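Local coordinates for NOL1/NOP2/sun family protein (Enterococcus faecium, PDB 3M4X) that probably methylates cytosine in ribosomal RNA, as an NOL1/NOP2/sun family methyltransferase with a Rossmann-like catalytic domain and a PUA-like RNA-binding domain, at residues A[174-179]-A[221-226]; A[227-232]-A[297-302]. One frame throughout, in Å; residues are numbered along the deposited sequence.

In the fold
Both contacts lie in the central sheet of the Rossmann-like methyltransferase domain, and their centres lie about 10 Å apart. Contact 1 closes the beta-alpha-beta crossover from strand 176-182 through helix 205-222, at the start of strand 176-182, where that helix ends. The chain then turns into strand 228-234, which contact 2 joins to the antiparallel strand 295-302. The two contacts meet directly: Asp177 O lies 2.8 Å from Gln229 N, and Ile179 O is 2.8 Å from Ile231 N, as parallel neighbours. Strands 176-182 and 228-234 run on toward the loops that in RNA cytosine-5 methyltransferases carry the conserved cysteines.

Contact 1: residues A[174-179]-A[221-226]; sequences GFFDRI and IKMLKN
Phe176 and Leu224 form a parallel beta bridge at the entry to strand 176-182, where the beta-alpha-beta crossover of the Rossmann-like methyltransferase fold returns from helix 205-222. The backbone does most of the joining. Gly174 N donates to Lys222 O (2.7 Å), Phe176 N to Met223 O (2.9 Å, N-H...O angle 167°), and Lys225 N returns a bond to Phe176 O (2.8 Å), so Phe176 is gripped through both its N-H and its carbonyl. Gly174 adds a CA-H...O contact from its CA to Leu224 O at 3.3 Å; its positive phi favours glycine.

The apolar side chains meet beside these bonds. Met223, a selenomethionine, lies alongside Phe176 and points the same way, its CB in the plane of the ring at the edge, 3.9 Å from Phe176 CD1. Phe175 comes over a face of that same ring, placing its CD2 above the centre, while Phe176 CD1 sits in the plane of the Phe175 ring at its rim. The side chain of Ile179 crosses that of Met223 at about a right angle, Ile179 CD1 against Met223 CB, while Ile179 CG1 lies 3.7 Å from Leu224 CD1. Leu110 of the neighbouring strand 108-111 touches Phe176, Ile179 and Met223, joining this cluster to the middle of the sheet.

Charge closes the more open side. Lys225 runs beside Asp177, its aliphatic part passing the carbonyls of Gly174 and Phe175, and the bend at chi3 (53°) sets CE where the ammonium can follow on to the acid. Asp177 OD2 is taken by Lys108 N; the salt bridge uses the other oxygen, Lys225 NZ meeting Asp177 OD1 at 2.8 Å from the syn side, 31° out of the carboxylate plane.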
ATOM      1  N   GLY A 174     -14.444 -15.903   5.505  1.00 41.53           N
ATOM      2  CA  GLY A 174     -15.578 -15.269   4.842  1.00 40.07           C
ATOM      3  C   GLY A 174     -15.779 -13.768   5.059  1.00 38.75           C
ATOM      4  O   GLY A 174     -16.891 -13.247   4.869  1.00 32.44           O
ATOM      5  N   PHE A 175     -14.713 -13.066   5.429  1.00 36.48           N
ATOM      6  CA  PHE A 175     -14.822 -11.680   5.915  1.00 34.22           C
ATOM      7  C   PHE A 175     -14.766 -10.580   4.832  1.00 32.50           C
ATOM      8  O   PHE A 175     -15.527  -9.612   4.885  1.00 33.92           O
ATOM      9  CB  PHE A 175     -13.748 -11.448   6.986  1.00 35.51           C
ATOM     10  CG  PHE A 175     -13.722 -10.049   7.561  1.00 41.74           C
ATOM     11  CD1 PHE A 175     -14.599  -9.678   8.573  1.00 44.34           C
ATOM     12  CD2 PHE A 175     -12.778  -9.130   7.138  1.00 38.85           C
ATOM     13  CE1 PHE A 175     -14.554  -8.407   9.117  1.00 41.66           C
ATOM     14  CE2 PHE A 175     -12.722  -7.861   7.680  1.00 34.30           C
ATOM     15  CZ  PHE A 175     -13.610  -7.498   8.669  1.00 40.79           C
ATOM     16  N   PHE A 176     -13.886 -10.744   3.849  1.00 27.66           N
ATOM     17  CA  PHE A 176     -13.542  -9.667   2.919  1.00 27.66           C
ATOM     18  C   PHE A 176     -14.356  -9.573   1.640  1.00 26.70           C
ATOM     19  O   PHE A 176     -14.702 -10.577   1.011  1.00 32.10           O
ATOM     20  CB  PHE A 176     -12.058  -9.771   2.523  1.00 26.65           C
ATOM     21  CG  PHE A 176     -11.115  -9.568   3.667  1.00 25.61           C
ATOM     22  CD1 PHE A 176     -10.496 -10.644   4.271  1.00 28.94           C
ATOM     23  CD2 PHE A 176     -10.869  -8.296   4.158  1.00 30.90           C
ATOM     24  CE1 PHE A 176      -9.624 -10.451   5.347  1.00 32.56           C
ATOM     25  CE2 PHE A 176      -9.999  -8.088   5.221  1.00 29.35           C
ATOM     26  CZ  PHE A 176      -9.370  -9.166   5.810  1.00 30.64           C
ATOM     27  N   ASP A 177     -14.614  -8.340   1.231  1.00 26.61           N
ATOM     28  CA  ASP A 177     -15.134  -8.067  -0.107  1.00 31.56           C
ATOM     29  C   ASP A 177     -14.087  -8.282  -1.186  1.00 28.21           C
ATOM     30  O   ASP A 177     -14.409  -8.557  -2.333  1.00 24.63           O
ATOM     31  CB  ASP A 177     -15.593  -6.613  -0.205  1.00 34.84           C
ATOM     32  CG  ASP A 177     -16.768  -6.325   0.667  1.00 31.16           C
ATOM     33  OD1 ASP A 177     -17.860  -6.811   0.321  1.00 37.40           O
ATOM     34  OD2 ASP A 177     -16.603  -5.620   1.693  1.00 33.31           O
ATOM     35  N   ARG A 178     -12.827  -8.139  -0.824  1.00 31.25           N
ATOM     36  CA  ARG A 178     -11.810  -7.981  -1.838  1.00 32.65           C
ATOM     37  C   ARG A 178     -10.473  -8.361  -1.264  1.00 29.51           C
ATOM     38  O   ARG A 178     -10.121  -7.938  -0.159  1.00 28.38           O
ATOM     39  CB  ARG A 178     -11.796  -6.521  -2.273  1.00 30.45           C
ATOM     40  CG  ARG A 178     -11.014  -6.175  -3.528  1.00 29.57           C
ATOM     41  CD  ARG A 178     -11.647  -4.892  -4.129  1.00 27.57           C
ATOM     42  NE  ARG A 178     -12.114  -5.172  -5.470  1.00 39.70           N
ATOM     43  CZ  ARG A 178     -13.381  -5.232  -5.840  1.00 42.99           C
ATOM     44  NH1 ARG A 178     -14.351  -5.001  -4.982  1.00 39.35           N
ATOM     45  NH2 ARG A 178     -13.664  -5.515  -7.092  1.00 56.95           N
ATOM     46  N   ILE A 179      -9.741  -9.192  -1.997  1.00 29.10           N
ATOM     47  CA  ILE A 179      -8.421  -9.602  -1.551  1.00 32.64           C
ATOM     48  C   ILE A 179      -7.397  -9.503  -2.671  1.00 30.74           C
ATOM     49  O   ILE A 179      -7.618  -9.980  -3.780  1.00 32.64           O
ATOM     50  CB  ILE A 179      -8.428 -11.042  -0.978  1.00 31.05           C
ATOM     51  CG1 ILE A 179      -9.428 -11.169   0.178  1.00 30.18           C
ATOM     52  CG2 ILE A 179      -7.018 -11.450  -0.536  1.00 30.26           C
ATOM     53  CD1 ILE A 179      -9.483 -12.582   0.792  1.00 29.12           C
ATOM     54  N   ILE A 221      -8.662 -17.713  -0.367  1.00 29.83           N
ATOM     55  CA  ILE A 221     -10.028 -17.956  -0.812  1.00 34.19           C
ATOM     56  C   ILE A 221     -11.007 -18.172   0.343  1.00 36.41           C
ATOM     57  O   ILE A 221     -12.192 -17.821   0.234  1.00 36.81           O
ATOM     58  CB  ILE A 221     -10.111 -19.119  -1.809  1.00 43.46           C
ATOM     59  CG1 ILE A 221      -9.365 -18.746  -3.084  1.00 51.56           C
ATOM     60  CG2 ILE A 221     -11.549 -19.421  -2.150  1.00 46.11           C
ATOM     61  CD1 ILE A 221      -9.690 -19.615  -4.245  1.00 55.64           C
ATOM     62  N   LYS A 222     -10.516 -18.720   1.453  1.00 29.74           N
ATOM     63  CA  LYS A 222     -11.370 -18.904   2.625  1.00 30.67           C
ATOM     64  C   LYS A 222     -11.815 -17.564   3.252  1.00 36.15           C
ATOM     65  O   LYS A 222     -12.824 -17.489   3.978  1.00 38.07           O
ATOM     66  CB  LYS A 222     -10.671 -19.773   3.670  1.00 29.57           C
ATOM     67  CG  LYS A 222     -10.291 -21.154   3.174  1.00 30.21           C
ATOM     68  CD  LYS A 222      -9.830 -22.008   4.335  1.00 37.77           C
ATOM     69  CE  LYS A 222      -8.883 -23.105   3.895  1.00 43.83           C
ATOM     70  NZ  LYS A 222      -8.182 -23.669   5.096  1.00 46.80           N
HETATM   71  N   MSE A 223     -11.077 -16.498   2.972  1.00 28.99           N
HETATM   72  CA  MSE A 223     -11.392 -15.223   3.596  1.00 32.10           C
HETATM   73  C   MSE A 223     -12.311 -14.329   2.773  1.00 30.44           C
HETATM   74  O   MSE A 223     -12.581 -13.193   3.146  1.00 38.64           O
HETATM   75  CB  MSE A 223     -10.104 -14.521   4.003  1.00 37.68           C
HETATM   76  CG  MSE A 223      -9.361 -15.348   5.045  1.00 38.79           C
HETATM   77 SE   MSE A 223      -7.747 -14.516   5.701  1.00 51.81          SE
HETATM   78  CE  MSE A 223      -6.486 -14.951   4.235  1.00 28.39           C
ATOM     79  N   LEU A 224     -12.821 -14.876   1.677  1.00 32.56           N
ATOM     80  CA  LEU A 224     -13.653 -14.138   0.739  1.00 34.46           C
ATOM     81  C   LEU A 224     -15.121 -14.259   1.117  1.00 36.21           C
ATOM     82  O   LEU A 224     -15.567 -15.332   1.517  1.00 36.75           O
ATOM     83  CB  LEU A 224     -13.469 -14.710  -0.663  1.00 33.63           C
ATOM     84  CG  LEU A 224     -12.864 -13.924  -1.826  1.00 39.53           C
ATOM     85  CD1 LEU A 224     -12.473 -12.483  -1.479  1.00 31.84           C
ATOM     86  CD2 LEU A 224     -11.696 -14.709  -2.433  1.00 36.29           C
ATOM     87  N   LYS A 225     -15.871 -13.162   0.995  1.00 29.18           N
ATOM     88  CA  LYS A 225     -17.317 -13.229   1.147  1.00 32.60           C
ATOM     89  C   LYS A 225     -17.868 -13.859  -0.115  1.00 31.37           C
ATOM     90  O   LYS A 225     -17.164 -13.979  -1.105  1.00 35.39           O
ATOM     91  CB  LYS A 225     -17.930 -11.835   1.308  1.00 33.66           C
ATOM     92  CG  LYS A 225     -17.576 -11.093   2.586  1.00 36.09           C
ATOM     93  CD  LYS A 225     -18.016  -9.629   2.493  1.00 35.13           C
ATOM     94  CE  LYS A 225     -19.501  -9.500   2.104  1.00 34.88           C
ATOM     95  NZ  LYS A 225     -19.876  -8.067   1.868  1.00 34.67           N
ATOM     96  N   ASN A 226     -19.132 -14.253  -0.086  1.00 30.09           N
ATOM     97  CA  ASN A 226     -19.808 -14.627  -1.314  1.00 32.30           C
ATOM     98  C   ASN A 226     -19.788 -13.434  -2.261  1.00 34.83           C
ATOM     99  O   ASN A 226     -20.188 -12.321  -1.873  1.00 25.88           O
ATOM    100  CB  ASN A 226     -21.262 -15.027  -1.030  1.00 33.60           C
ATOM    101  CG  ASN A 226     -22.001 -15.477  -2.285  1.00 34.97           C
ATOM    102  OD1 ASN A 226     -22.815 -14.741  -2.830  1.00 38.93           O
ATOM    103  ND2 ASN A 226     -21.712 -16.692  -2.749  1.00 28.37           N
TER

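Contact 2: residues A[227-232]-A[297-302]; sequences KGQLIY and VAKLTF
The carboxamide of Gln229 has the hydroxyl of Thr301 at its edge, close to the amide plane: NE2 donates to Thr301 OG1 at 2.8 Å, with OG1 11° out of that plane. The bond is bent, 143° at the hydrogen. A second bond ties Thr301 OG1 to Glu258 OE1, so the hydroxyl links three strands. Lys299 CD approaches Gln229 OE1 on the same side of the sheet. The two rings stand on the other side, turned toward helices: Phe302 packs on Ile221, and Tyr232 on Leu217 and Ile246, its hydroxyl bonded to Glu241 O.

Between these groups runs the antiparallel pairing of strands 228-234 and 295-302, the reversed strand next to the parallel ones that marks class I methyltransferases; the axes of 228-232 and 297-302 come within 4.6 Å at 157°. Leu230 with Leu300 and Tyr232 with Ala298 are hydrogen-bonded pairs, each bonded in both directions, as in Leu300 N to Leu230 O at 2.7 Å. Ile231-Lys299, between them, and Gln229-Thr301, beyond Leu230-Leu300, are the non-hydrogen-bonded pairs. At the turn end, Phe302 N reaches Gly228 O in a straight bond of 2.9 Å, and Lys227 N meets Phe302 O less directly.

Leu230 packs on Leu217 and Leu249 of helices 205-222 and 243-252, while Leu300 on the same side touches Val255; Leu230 CD2 and Leu300 CD1 are 4.2 Å apart. On the opposite side, toward helix 95-101, Ile231 lies alongside Lys299. Its CG2, anti to the backbone N, touches Val297 CG1 at 3.9 Å.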
ATOM      1  N   LYS A 227     -19.337 -13.680  -3.494  1.00 33.15           N
ATOM      2  CA  LYS A 227     -19.203 -12.660  -4.545  1.00 32.42           C
ATOM      3  C   LYS A 227     -18.056 -11.680  -4.265  1.00 38.00           C
ATOM      4  O   LYS A 227     -17.924 -10.647  -4.921  1.00 38.93           O
ATOM      5  CB  LYS A 227     -20.531 -11.930  -4.817  1.00 37.81           C
ATOM      6  CG  LYS A 227     -21.543 -12.776  -5.615  1.00 45.22           C
ATOM      7  CD  LYS A 227     -22.915 -12.107  -5.737  1.00 48.33           C
ATOM      8  CE  LYS A 227     -24.038 -13.038  -5.209  1.00 83.22           C
ATOM      9  NZ  LYS A 227     -25.446 -12.608  -5.531  1.00 78.82           N
ATOM     10  N   GLY A 228     -17.224 -12.022  -3.288  1.00 37.32           N
ATOM     11  CA  GLY A 228     -16.015 -11.271  -3.026  1.00 32.21           C
ATOM     12  C   GLY A 228     -15.074 -11.423  -4.205  1.00 36.79           C
ATOM     13  O   GLY A 228     -15.179 -12.366  -4.999  1.00 31.43           O
ATOM     14  N   GLN A 229     -14.140 -10.492  -4.327  1.00 35.01           N
ATOM     15  CA  GLN A 229     -13.244 -10.509  -5.467  1.00 34.35           C
ATOM     16  C   GLN A 229     -11.822 -10.764  -5.050  1.00 31.54           C
ATOM     17  O   GLN A 229     -11.360 -10.298  -4.006  1.00 33.11           O
ATOM     18  CB  GLN A 229     -13.374  -9.223  -6.284  1.00 37.17           C
ATOM     19  CG  GLN A 229     -14.798  -9.012  -6.775  1.00 42.50           C
ATOM     20  CD  GLN A 229     -14.847  -8.408  -8.159  1.00 51.07           C
ATOM     21  OE1 GLN A 229     -14.613  -7.211  -8.339  1.00 43.64           O
ATOM     22  NE2 GLN A 229     -15.144  -9.238  -9.152  1.00 56.88           N
ATOM     23  N   LEU A 230     -11.149 -11.543  -5.880  1.00 29.43           N
ATOM     24  CA  LEU A 230      -9.763 -11.903  -5.679  1.00 30.14           C
ATOM     25  C   LEU A 230      -8.944 -11.359  -6.824  1.00 33.38           C
ATOM     26  O   LEU A 230      -9.230 -11.628  -7.997  1.00 33.21           O
ATOM     27  CB  LEU A 230      -9.622 -13.417  -5.672  1.00 34.30           C
ATOM     28  CG  LEU A 230      -8.194 -13.929  -5.764  1.00 32.86           C
ATOM     29  CD1 LEU A 230      -7.447 -13.571  -4.501  1.00 35.19           C
ATOM     30  CD2 LEU A 230      -8.232 -15.413  -5.956  1.00 37.29           C
ATOM     31  N   ILE A 231      -7.928 -10.582  -6.484  1.00 33.53           N
ATOM     32  CA  ILE A 231      -6.976 -10.119  -7.465  1.00 32.19           C
ATOM     33  C   ILE A 231      -5.637 -10.826  -7.211  1.00 35.31           C
ATOM     34  O   ILE A 231      -5.074 -10.726  -6.116  1.00 37.26           O
ATOM     35  CB  ILE A 231      -6.806  -8.585  -7.428  1.00 30.76           C
ATOM     36  CG1 ILE A 231      -8.062  -7.869  -7.948  1.00 32.02           C
ATOM     37  CG2 ILE A 231      -5.603  -8.168  -8.274  1.00 32.47           C
ATOM     38  CD1 ILE A 231      -9.184  -7.702  -6.929  1.00 30.60           C
ATOM     39  N   TYR A 232      -5.156 -11.558  -8.217  1.00 26.46           N
ATOM     40  CA  TYR A 232      -3.877 -12.273  -8.136  1.00 26.93           C
ATOM     41  C   TYR A 232      -2.841 -11.664  -9.062  1.00 29.75           C
ATOM     42  O   TYR A 232      -3.128 -11.352 -10.220  1.00 32.23           O
ATOM     43  CB  TYR A 232      -4.057 -13.741  -8.519  1.00 33.55           C
ATOM     44  CG  TYR A 232      -2.767 -14.543  -8.597  1.00 30.52           C
ATOM     45  CD1 TYR A 232      -2.122 -14.956  -7.444  1.00 29.48           C
ATOM     46  CD2 TYR A 232      -2.207 -14.899  -9.826  1.00 31.45           C
ATOM     47  CE1 TYR A 232      -0.963 -15.702  -7.497  1.00 29.94           C
ATOM     48  CE2 TYR A 232      -1.032 -15.651  -9.897  1.00 32.53           C
ATOM     49  CZ  TYR A 232      -0.419 -16.057  -8.722  1.00 37.06           C
ATOM     50  OH  TYR A 232       0.748 -16.807  -8.747  1.00 33.92           O
ATOM     51  N   VAL A 297      -1.468 -10.047 -13.966  1.00 31.42           N
ATOM     52  CA  VAL A 297      -2.585  -9.792 -13.064  1.00 35.06           C
ATOM     53  C   VAL A 297      -3.869 -10.463 -13.514  1.00 36.00           C
ATOM     54  O   VAL A 297      -4.163 -10.517 -14.701  1.00 32.42           O
ATOM     55  CB  VAL A 297      -2.900  -8.286 -12.897  1.00 40.20           C
ATOM     56  CG1 VAL A 297      -3.966  -8.107 -11.819  1.00 36.07           C
ATOM     57  CG2 VAL A 297      -1.673  -7.548 -12.498  1.00 49.83           C
ATOM     58  N   ALA A 298      -4.647 -10.947 -12.547  1.00 37.64           N
ATOM     59  CA  ALA A 298      -5.939 -11.552 -12.828  1.00 33.57           C
ATOM     60  C   ALA A 298      -6.966 -11.134 -11.773  1.00 30.30           C
ATOM     61  O   ALA A 298      -6.637 -10.986 -10.587  1.00 31.63           O
ATOM     62  CB  ALA A 298      -5.801 -13.081 -12.882  1.00 35.19           C
ATOM     63  N   LYS A 299      -8.203 -10.913 -12.199  1.00 33.93           N
ATOM     64  CA  LYS A 299      -9.288 -10.624 -11.255  1.00 33.72           C
ATOM     65  C   LYS A 299     -10.355 -11.714 -11.332  1.00 33.96           C
ATOM     66  O   LYS A 299     -10.818 -12.050 -12.413  1.00 36.46           O
ATOM     67  CB  LYS A 299      -9.924  -9.260 -11.531  1.00 36.46           C
ATOM     68  CG  LYS A 299     -11.056  -8.916 -10.575  1.00 43.89           C
ATOM     69  CD  LYS A 299     -11.495  -7.452 -10.705  1.00 45.30           C
ATOM     70  CE  LYS A 299     -12.124  -7.199 -12.060  1.00 44.55           C
ATOM     71  NZ  LYS A 299     -12.806  -5.881 -12.165  1.00 41.71           N
ATOM     72  N   LEU A 300     -10.745 -12.257 -10.185  1.00 34.23           N
ATOM     73  CA  LEU A 300     -11.746 -13.320 -10.140  1.00 37.44           C
ATOM     74  C   LEU A 300     -12.838 -13.009  -9.138  1.00 38.58           C
ATOM     75  O   LEU A 300     -12.608 -12.288  -8.173  1.00 33.66           O
ATOM     76  CB  LEU A 300     -11.091 -14.658  -9.763  1.00 33.06           C
ATOM     77  CG  LEU A 300      -9.985 -15.080 -10.735  1.00 36.99           C
ATOM     78  CD1 LEU A 300      -8.601 -14.807 -10.133  1.00 33.12           C
ATOM     79  CD2 LEU A 300     -10.145 -16.552 -11.124  1.00 35.32           C
ATOM     80  N   THR A 301     -14.020 -13.570  -9.373  1.00 35.97           N
ATOM     81  CA  THR A 301     -15.103 -13.505  -8.421  1.00 32.48           C
ATOM     82  C   THR A 301     -15.312 -14.875  -7.777  1.00 38.14           C
ATOM     83  O   THR A 301     -15.353 -15.901  -8.460  1.00 33.18           O
ATOM     84  CB  THR A 301     -16.407 -13.074  -9.094  1.00 33.18           C
ATOM     85  OG1 THR A 301     -16.274 -11.753  -9.623  1.00 26.89           O
ATOM     86  CG2 THR A 301     -17.539 -13.083  -8.095  1.00 33.09           C
ATOM     87  N   PHE A 302     -15.438 -14.890  -6.457  1.00 34.43           N
ATOM     88  CA  PHE A 302     -15.713 -16.120  -5.721  1.00 34.72           C
ATOM     89  C   PHE A 302     -17.220 -16.273  -5.491  1.00 37.21           C
ATOM     90  O   PHE A 302     -17.874 -15.338  -5.039  1.00 30.87           O
ATOM     91  CB  PHE A 302     -14.967 -16.074  -4.383  1.00 33.33           C
ATOM     92  CG  PHE A 302     -15.312 -17.181  -3.442  1.00 35.55           C
ATOM     93  CD1 PHE A 302     -14.883 -18.478  -3.685  1.00 36.61           C
ATOM     94  CD2 PHE A 302     -16.059 -16.922  -2.296  1.00 37.71           C
ATOM     95  CE1 PHE A 302     -15.180 -19.501  -2.802  1.00 34.02           C
ATOM     96  CE2 PHE A 302     -16.372 -17.938  -1.425  1.00 38.97           C
ATOM     97  CZ  PHE A 302     -15.928 -19.232  -1.676  1.00 39.60           C
TER